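Local coordinates for isochorismatase family protein (Enterococcus faecalis, PDB 2A67), which is of unknown specific function but is probably a hydrolase of the isochorismatase family, at residues D[129-132]-D[133-137]; D[142-146]-D[147-151]. One frame throughout, in Å; residues are numbered along the deposited sequence.

In the fold
Contacts 1 and 2 follow one another along the chain, the first closing before the second opens, and their centres lie about 16 Å apart. Contact 1 is the interruption in strand 128-137 of the parallel six-stranded sheet, between strands 103-109 and 163-164. Contact 2 is the N-terminal start of helix 146-157, the helix of the beta-alpha-beta unit that leads from strand 128-137 to strand 163-164. They meet where CD1 of Ile150 packs against CA of Ser137, 4.0 Å away. Strand 128-137 thus touches the helix that follows it; the centre of contact 2 is about 18 Å from the centre of the chain, and the second subunit packs there.

Contact 1. Residues D[129-132]-D[133-137]; sequences CLMT and PKTTS
Thr132 and Thr135 face each other across the short loop that interrupts strand 128-137, the strand lying between 103-109 and the edge strand 163-164 in the parallel sheet of this alpha/beta fold. The chain turns through Pro133 and Lys134, the latter in left-handed helical backbone angles, and brings the Thr135 hydroxyl back to the carbonyl it has just passed. OG1 of Thr135 donates to O of Thr132 at 2.6 Å, lying in the carbonyl plane. With chi1 at 56°, OG1 sits between the backbone N and carbonyl carbon of Thr135, while CG2, anti to the carbonyl carbon, rests 3.8 Å from CG2 of Thr132.

The same hydroxyl is gripped twice: one water donates to OG1 of Thr135 over 2.7 Å and accepts from N of Thr132, closing a small bridge across the interruption. A second water accepts from N of Thr135 and gives a weak bond to O of Thr132. The backbone polar groups that leave the regular strand pattern are thus partly met by a threonine and two waters. The hydroxyl of Thr132 is hydrogen-bonded to Glu105 of strand 103-109, and Lys32 of helix 26-42 reaches O of Pro133.

Apolar contact lies toward helix 111-125, where Val115 touches both selenomethionine Met131 and Thr136. The Met131 chain leaves with CG opposite the backbone N (chi1 -177°), slides past Thr135 in the reverse sense, then bends at its third torsion; the Met131 and Thr136 side chains cross at about a right angle. OG1 of Thr136 engages Thr111 and Glu154, while its methyl meets the end of Met131: CE of Met131 lies 3.5 Å from CG2 of Thr136, with SE a little farther off.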
ATOM      1  N   CYS D 129       5.536  -7.651 -10.256  1.00 25.89           N
ATOM      2  CA  CYS D 129       4.664  -6.586 -10.773  1.00 26.81           C
ATOM      3  C   CYS D 129       5.409  -5.733 -11.778  1.00 26.52           C
ATOM      4  O   CYS D 129       6.628  -5.494 -11.611  1.00 24.50           O
ATOM      5  CB  CYS D 129       4.118  -5.725  -9.631  1.00 25.87           C
ATOM      6  SG  CYS D 129       3.127  -6.772  -8.529  1.00 28.60           S
ATOM      7  N   LEU D 130       4.660  -5.319 -12.810  1.00 25.32           N
ATOM      8  CA  LEU D 130       5.138  -4.485 -13.929  1.00 25.90           C
ATOM      9  C   LEU D 130       4.140  -3.358 -14.160  1.00 27.31           C
ATOM     10  O   LEU D 130       2.998  -3.494 -13.818  1.00 27.14           O
ATOM     11  CB  LEU D 130       5.195  -5.311 -15.217  1.00 25.03           C
ATOM     12  CG  LEU D 130       6.048  -6.602 -15.142  1.00 24.48           C
ATOM     13  CD1 LEU D 130       5.808  -7.380 -16.415  1.00 23.00           C
ATOM     14  CD2 LEU D 130       7.531  -6.339 -14.883  1.00 23.35           C
HETATM   15  N   MSE D 131       4.576  -2.268 -14.765  1.00 27.97           N
HETATM   16  CA  MSE D 131       3.679  -1.203 -15.145  1.00 28.34           C
HETATM   17  C   MSE D 131       4.147  -0.471 -16.409  1.00 27.79           C
HETATM   18  O   MSE D 131       5.316  -0.141 -16.541  1.00 27.36           O
HETATM   19  CB  MSE D 131       3.607  -0.188 -14.022  1.00 26.35           C
HETATM   20  CG  MSE D 131       2.626   0.922 -14.307  1.00 29.42           C
HETATM   21 SE   MSE D 131       2.221   1.955 -12.660  1.00 33.20          SE
HETATM   22  CE  MSE D 131       0.620   1.001 -12.043  1.00 27.38           C
ATOM     23  N   THR D 132       3.228  -0.174 -17.311  1.00 28.05           N
ATOM     24  CA  THR D 132       3.532   0.708 -18.442  1.00 29.15           C
ATOM     25  C   THR D 132       3.411   2.132 -17.901  1.00 29.57           C
ATOM     26  O   THR D 132       2.397   2.480 -17.268  1.00 30.67           O
ATOM     27  CB  THR D 132       2.558   0.426 -19.630  1.00 27.71           C
ATOM     28  OG1 THR D 132       2.849  -0.866 -20.159  1.00 28.08           O
ATOM     29  CG2 THR D 132       2.658   1.466 -20.753  1.00 29.85           C
ATOM     30  N   PRO D 133       4.422   2.965 -18.156  1.00 30.64           N
ATOM     31  CA  PRO D 133       4.318   4.363 -17.772  1.00 31.51           C
ATOM     32  C   PRO D 133       3.019   5.021 -18.262  1.00 32.61           C
ATOM     33  O   PRO D 133       2.511   4.657 -19.319  1.00 33.23           O
ATOM     34  CB  PRO D 133       5.544   4.984 -18.494  1.00 32.14           C
ATOM     35  CG  PRO D 133       6.545   3.873 -18.446  1.00 30.21           C
ATOM     36  CD  PRO D 133       5.710   2.683 -18.830  1.00 28.93           C
ATOM     37  N   LYS D 134       2.512   5.995 -17.509  1.00 32.86           N
ATOM     38  CA  LYS D 134       1.298   6.748 -17.861  1.00 33.10           C
ATOM     39  C   LYS D 134       0.031   5.931 -18.035  1.00 32.95           C
ATOM     40  O   LYS D 134      -0.753   6.141 -18.977  1.00 32.77           O
ATOM     41  CB  LYS D 134       1.554   7.657 -19.064  1.00 33.73           C
ATOM     42  CG  LYS D 134       2.753   8.568 -18.832  1.00 36.39           C
ATOM     43  CD  LYS D 134       3.083   9.411 -20.073  1.00 43.26           C
ATOM     44  CE  LYS D 134       3.599  10.777 -19.623  1.00 47.64           C
ATOM     45  NZ  LYS D 134       3.262  11.838 -20.660  1.00 52.25           N
ATOM     46  N   THR D 135      -0.179   4.956 -17.141  1.00 31.47           N
ATOM     47  CA  THR D 135      -1.386   4.154 -17.272  1.00 29.90           C
ATOM     48  C   THR D 135      -2.180   4.199 -15.938  1.00 29.66           C
ATOM     49  O   THR D 135      -2.980   3.331 -15.653  1.00 30.30           O
ATOM     50  CB  THR D 135      -1.095   2.685 -17.743  1.00 28.78           C
ATOM     51  OG1 THR D 135      -0.170   2.093 -16.825  1.00 27.68           O
ATOM     52  CG2 THR D 135      -0.588   2.628 -19.244  1.00 27.86           C
ATOM     53  N   THR D 136      -1.902   5.192 -15.102  1.00 30.08           N
ATOM     54  CA  THR D 136      -2.787   5.441 -13.930  1.00 30.12           C
ATOM     55  C   THR D 136      -3.266   6.883 -13.949  1.00 29.78           C
ATOM     56  O   THR D 136      -2.657   7.750 -14.581  1.00 29.47           O
ATOM     57  CB  THR D 136      -2.143   5.130 -12.536  1.00 29.03           C
ATOM     58  OG1 THR D 136      -1.330   6.228 -12.120  1.00 32.49           O
ATOM     59  CG2 THR D 136      -1.304   3.885 -12.559  1.00 30.32           C
ATOM     60  N   SER D 137      -4.372   7.146 -13.253  1.00 29.08           N
ATOM     61  CA  SER D 137      -4.841   8.521 -13.160  1.00 29.35           C
ATOM     62  C   SER D 137      -5.615   8.639 -11.854  1.00 28.99           C
ATOM     63  O   SER D 137      -5.939   7.624 -11.221  1.00 28.27           O
ATOM     64  CB  SER D 137      -5.707   8.874 -14.369  1.00 28.25           C
ATOM     65  OG  SER D 137      -6.303  10.157 -14.234  1.00 33.63           O
TER
HETATM   66  O   HOH W   1       1.708   4.659 -14.854  1.00 24.61           O
HETATM   67  O   HOH W   2       0.535  -0.545 -16.866  1.00 25.58           O

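Contact 2. Residues D[142-146]-D[147-151]; sequences GHLTA and AQIIQ
Thr145 and Gln148 exchange hydrogen bonds in a capping box at the start of helix 146-157. Gln148 returns its side chain to the N-cap residue: N of Thr145 donates to OE1 of Gln148 at 2.9 Å, nearly straight (163°) and onto a lone pair in the amide plane. In the reciprocal bond, N of Gln148 donates to OG1 of Thr145 at 3.2 Å. Chi1 of 56° places that hydroxyl between the backbone N and carbonyl carbon of Thr145, facing N of Gln148, and it adds a weak, long bond to OE1. The Gln148 side chain, extended beyond CG, crosses that of Thr145 at about a right angle. Asp140 accepts from N of Ala146, so another early amide has a side-chain partner.

Regular helix bonding then takes over, with N of Ile149 donating to O of Thr145 and N of Ile150 to O of Ala146, the latter at 2.9 Å.

Around this polar core the packing is mixed. Leu144 crosses Gln148 nearly perpendicularly, its CA 3.3 Å from OE1, while its CB lies 3.9 Å from CG1 of Ile149. CG1 and CD1 of Ile149 also lie beside O of Thr145. Leu144 and Gln148 further pack against Gln148 and Leu144 of the second subunit, respectively, which places the box at the dimer contact.

Three backbone amides at the helix start are thus paired with side-chain oxygens, two within the box and that of Ala146 through Asp140, and the neutral amide of Gln148 serves the capping box without adding a formal charge beside the neighbouring subunit.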
ATOM      1  N   GLY D 142      -7.805  18.549  -3.507  1.00 40.06           N
ATOM      2  CA  GLY D 142      -7.959  19.721  -2.629  1.00 40.03           C
ATOM      3  C   GLY D 142      -6.698  20.036  -1.834  1.00 39.77           C
ATOM      4  O   GLY D 142      -6.574  21.106  -1.257  1.00 39.74           O
ATOM      5  N   HIS D 143      -5.751  19.107  -1.779  1.00 38.87           N
ATOM      6  CA  HIS D 143      -4.440  19.411  -1.165  1.00 38.72           C
ATOM      7  C   HIS D 143      -3.274  19.298  -2.168  1.00 37.50           C
ATOM      8  O   HIS D 143      -2.277  20.001  -2.066  1.00 37.66           O
ATOM      9  CB  HIS D 143      -4.174  18.504   0.040  1.00 40.01           C
ATOM     10  CG  HIS D 143      -5.195  18.622   1.135  1.00 42.81           C
ATOM     11  ND1 HIS D 143      -5.033  19.460   2.225  1.00 45.94           N
ATOM     12  CD2 HIS D 143      -6.385  17.998   1.315  1.00 44.64           C
ATOM     13  CE1 HIS D 143      -6.084  19.359   3.019  1.00 45.87           C
ATOM     14  NE2 HIS D 143      -6.920  18.479   2.492  1.00 48.31           N
ATOM     15  N   LEU D 144      -3.407  18.392  -3.130  1.00 35.65           N
ATOM     16  CA  LEU D 144      -2.365  18.095  -4.091  1.00 34.03           C
ATOM     17  C   LEU D 144      -3.055  17.926  -5.426  1.00 33.77           C
ATOM     18  O   LEU D 144      -4.198  17.497  -5.468  1.00 34.18           O
ATOM     19  CB  LEU D 144      -1.690  16.768  -3.705  1.00 34.08           C
ATOM     20  CG  LEU D 144      -0.320  16.577  -3.034  1.00 35.04           C
ATOM     21  CD1 LEU D 144       0.215  17.728  -2.245  1.00 32.54           C
ATOM     22  CD2 LEU D 144      -0.229  15.232  -2.225  1.00 32.74           C
ATOM     23  N   THR D 145      -2.390  18.280  -6.522  1.00 32.35           N
ATOM     24  CA  THR D 145      -2.989  18.055  -7.846  1.00 32.13           C
ATOM     25  C   THR D 145      -2.843  16.577  -8.197  1.00 31.89           C
ATOM     26  O   THR D 145      -2.010  15.896  -7.599  1.00 31.31           O
ATOM     27  CB  THR D 145      -2.247  18.840  -8.935  1.00 32.18           C
ATOM     28  OG1 THR D 145      -0.856  18.477  -8.913  1.00 29.19           O
ATOM     29  CG2 THR D 145      -2.398  20.360  -8.715  1.00 31.43           C
ATOM     30  N   ALA D 146      -3.623  16.104  -9.169  1.00 32.12           N
ATOM     31  CA  ALA D 146      -3.482  14.751  -9.723  1.00 32.24           C
ATOM     32  C   ALA D 146      -2.053  14.487 -10.157  1.00 32.03           C
ATOM     33  O   ALA D 146      -1.515  13.433  -9.845  1.00 30.48           O
ATOM     34  CB  ALA D 146      -4.395  14.556 -10.892  1.00 32.83           C
ATOM     35  N   ALA D 147      -1.446  15.463 -10.839  1.00 31.45           N
ATOM     36  CA  ALA D 147      -0.038  15.373 -11.276  1.00 31.29           C
ATOM     37  C   ALA D 147       0.957  15.092 -10.111  1.00 30.96           C
ATOM     38  O   ALA D 147       1.859  14.269 -10.228  1.00 29.94           O
ATOM     39  CB  ALA D 147       0.355  16.634 -12.029  1.00 31.22           C
ATOM     40  N   GLN D 148       0.780  15.770  -8.980  1.00 30.34           N
ATOM     41  CA  GLN D 148       1.665  15.602  -7.822  1.00 29.26           C
ATOM     42  C   GLN D 148       1.465  14.245  -7.154  1.00 29.41           C
ATOM     43  O   GLN D 148       2.441  13.602  -6.708  1.00 29.00           O
ATOM     44  CB  GLN D 148       1.375  16.688  -6.773  1.00 29.75           C
ATOM     45  CG  GLN D 148       1.781  18.102  -7.137  1.00 29.39           C
ATOM     46  CD  GLN D 148       1.418  19.062  -6.030  1.00 29.01           C
ATOM     47  OE1 GLN D 148       0.242  19.301  -5.773  1.00 31.18           O
ATOM     48  NE2 GLN D 148       2.414  19.579  -5.341  1.00 27.84           N
ATOM     49  N   ILE D 149       0.198  13.828  -7.067  1.00 29.06           N
ATOM     50  CA  ILE D 149      -0.179  12.508  -6.510  1.00 29.16           C
ATOM     51  C   ILE D 149       0.398  11.367  -7.346  1.00 29.85           C
ATOM     52  O   ILE D 149       0.971  10.413  -6.797  1.00 29.94           O
ATOM     53  CB  ILE D 149      -1.714  12.313  -6.374  1.00 29.74           C
ATOM     54  CG1 ILE D 149      -2.329  13.363  -5.422  1.00 29.77           C
ATOM     55  CG2 ILE D 149      -2.032  10.835  -5.889  1.00 27.82           C
ATOM     56  CD1 ILE D 149      -3.847  13.509  -5.607  1.00 27.78           C
ATOM     57  N   ILE D 150       0.228  11.473  -8.666  1.00 30.53           N
ATOM     58  CA  ILE D 150       0.792  10.518  -9.613  1.00 30.49           C
ATOM     59  C   ILE D 150       2.301  10.448  -9.525  1.00 31.61           C
ATOM     60  O   ILE D 150       2.860   9.348  -9.453  1.00 31.83           O
ATOM     61  CB  ILE D 150       0.344  10.799 -11.051  1.00 30.82           C
ATOM     62  CG1 ILE D 150      -1.115  10.393 -11.227  1.00 28.57           C
ATOM     63  CG2 ILE D 150       1.197   9.977 -12.049  1.00 30.06           C
ATOM     64  CD1 ILE D 150      -1.829  11.083 -12.356  1.00 28.75           C
ATOM     65  N   GLN D 151       2.972  11.599  -9.559  1.00 31.45           N
ATOM     66  CA  GLN D 151       4.426  11.648  -9.386  1.00 33.76           C
ATOM     67  C   GLN D 151       4.887  10.936  -8.085  1.00 31.94           C
ATOM     68  O   GLN D 151       5.818  10.094  -8.069  1.00 30.54           O
ATOM     69  CB  GLN D 151       4.881  13.116  -9.435  1.00 33.75           C
ATOM     70  CG  GLN D 151       6.324  13.399  -9.110  1.00 37.98           C
ATOM     71  CD  GLN D 151       6.616  14.936  -9.048  1.00 40.57           C
ATOM     72  OE1 GLN D 151       6.022  15.708  -8.236  1.00 44.41           O
ATOM     73  NE2 GLN D 151       7.543  15.388  -9.938  1.00 48.88           N
TER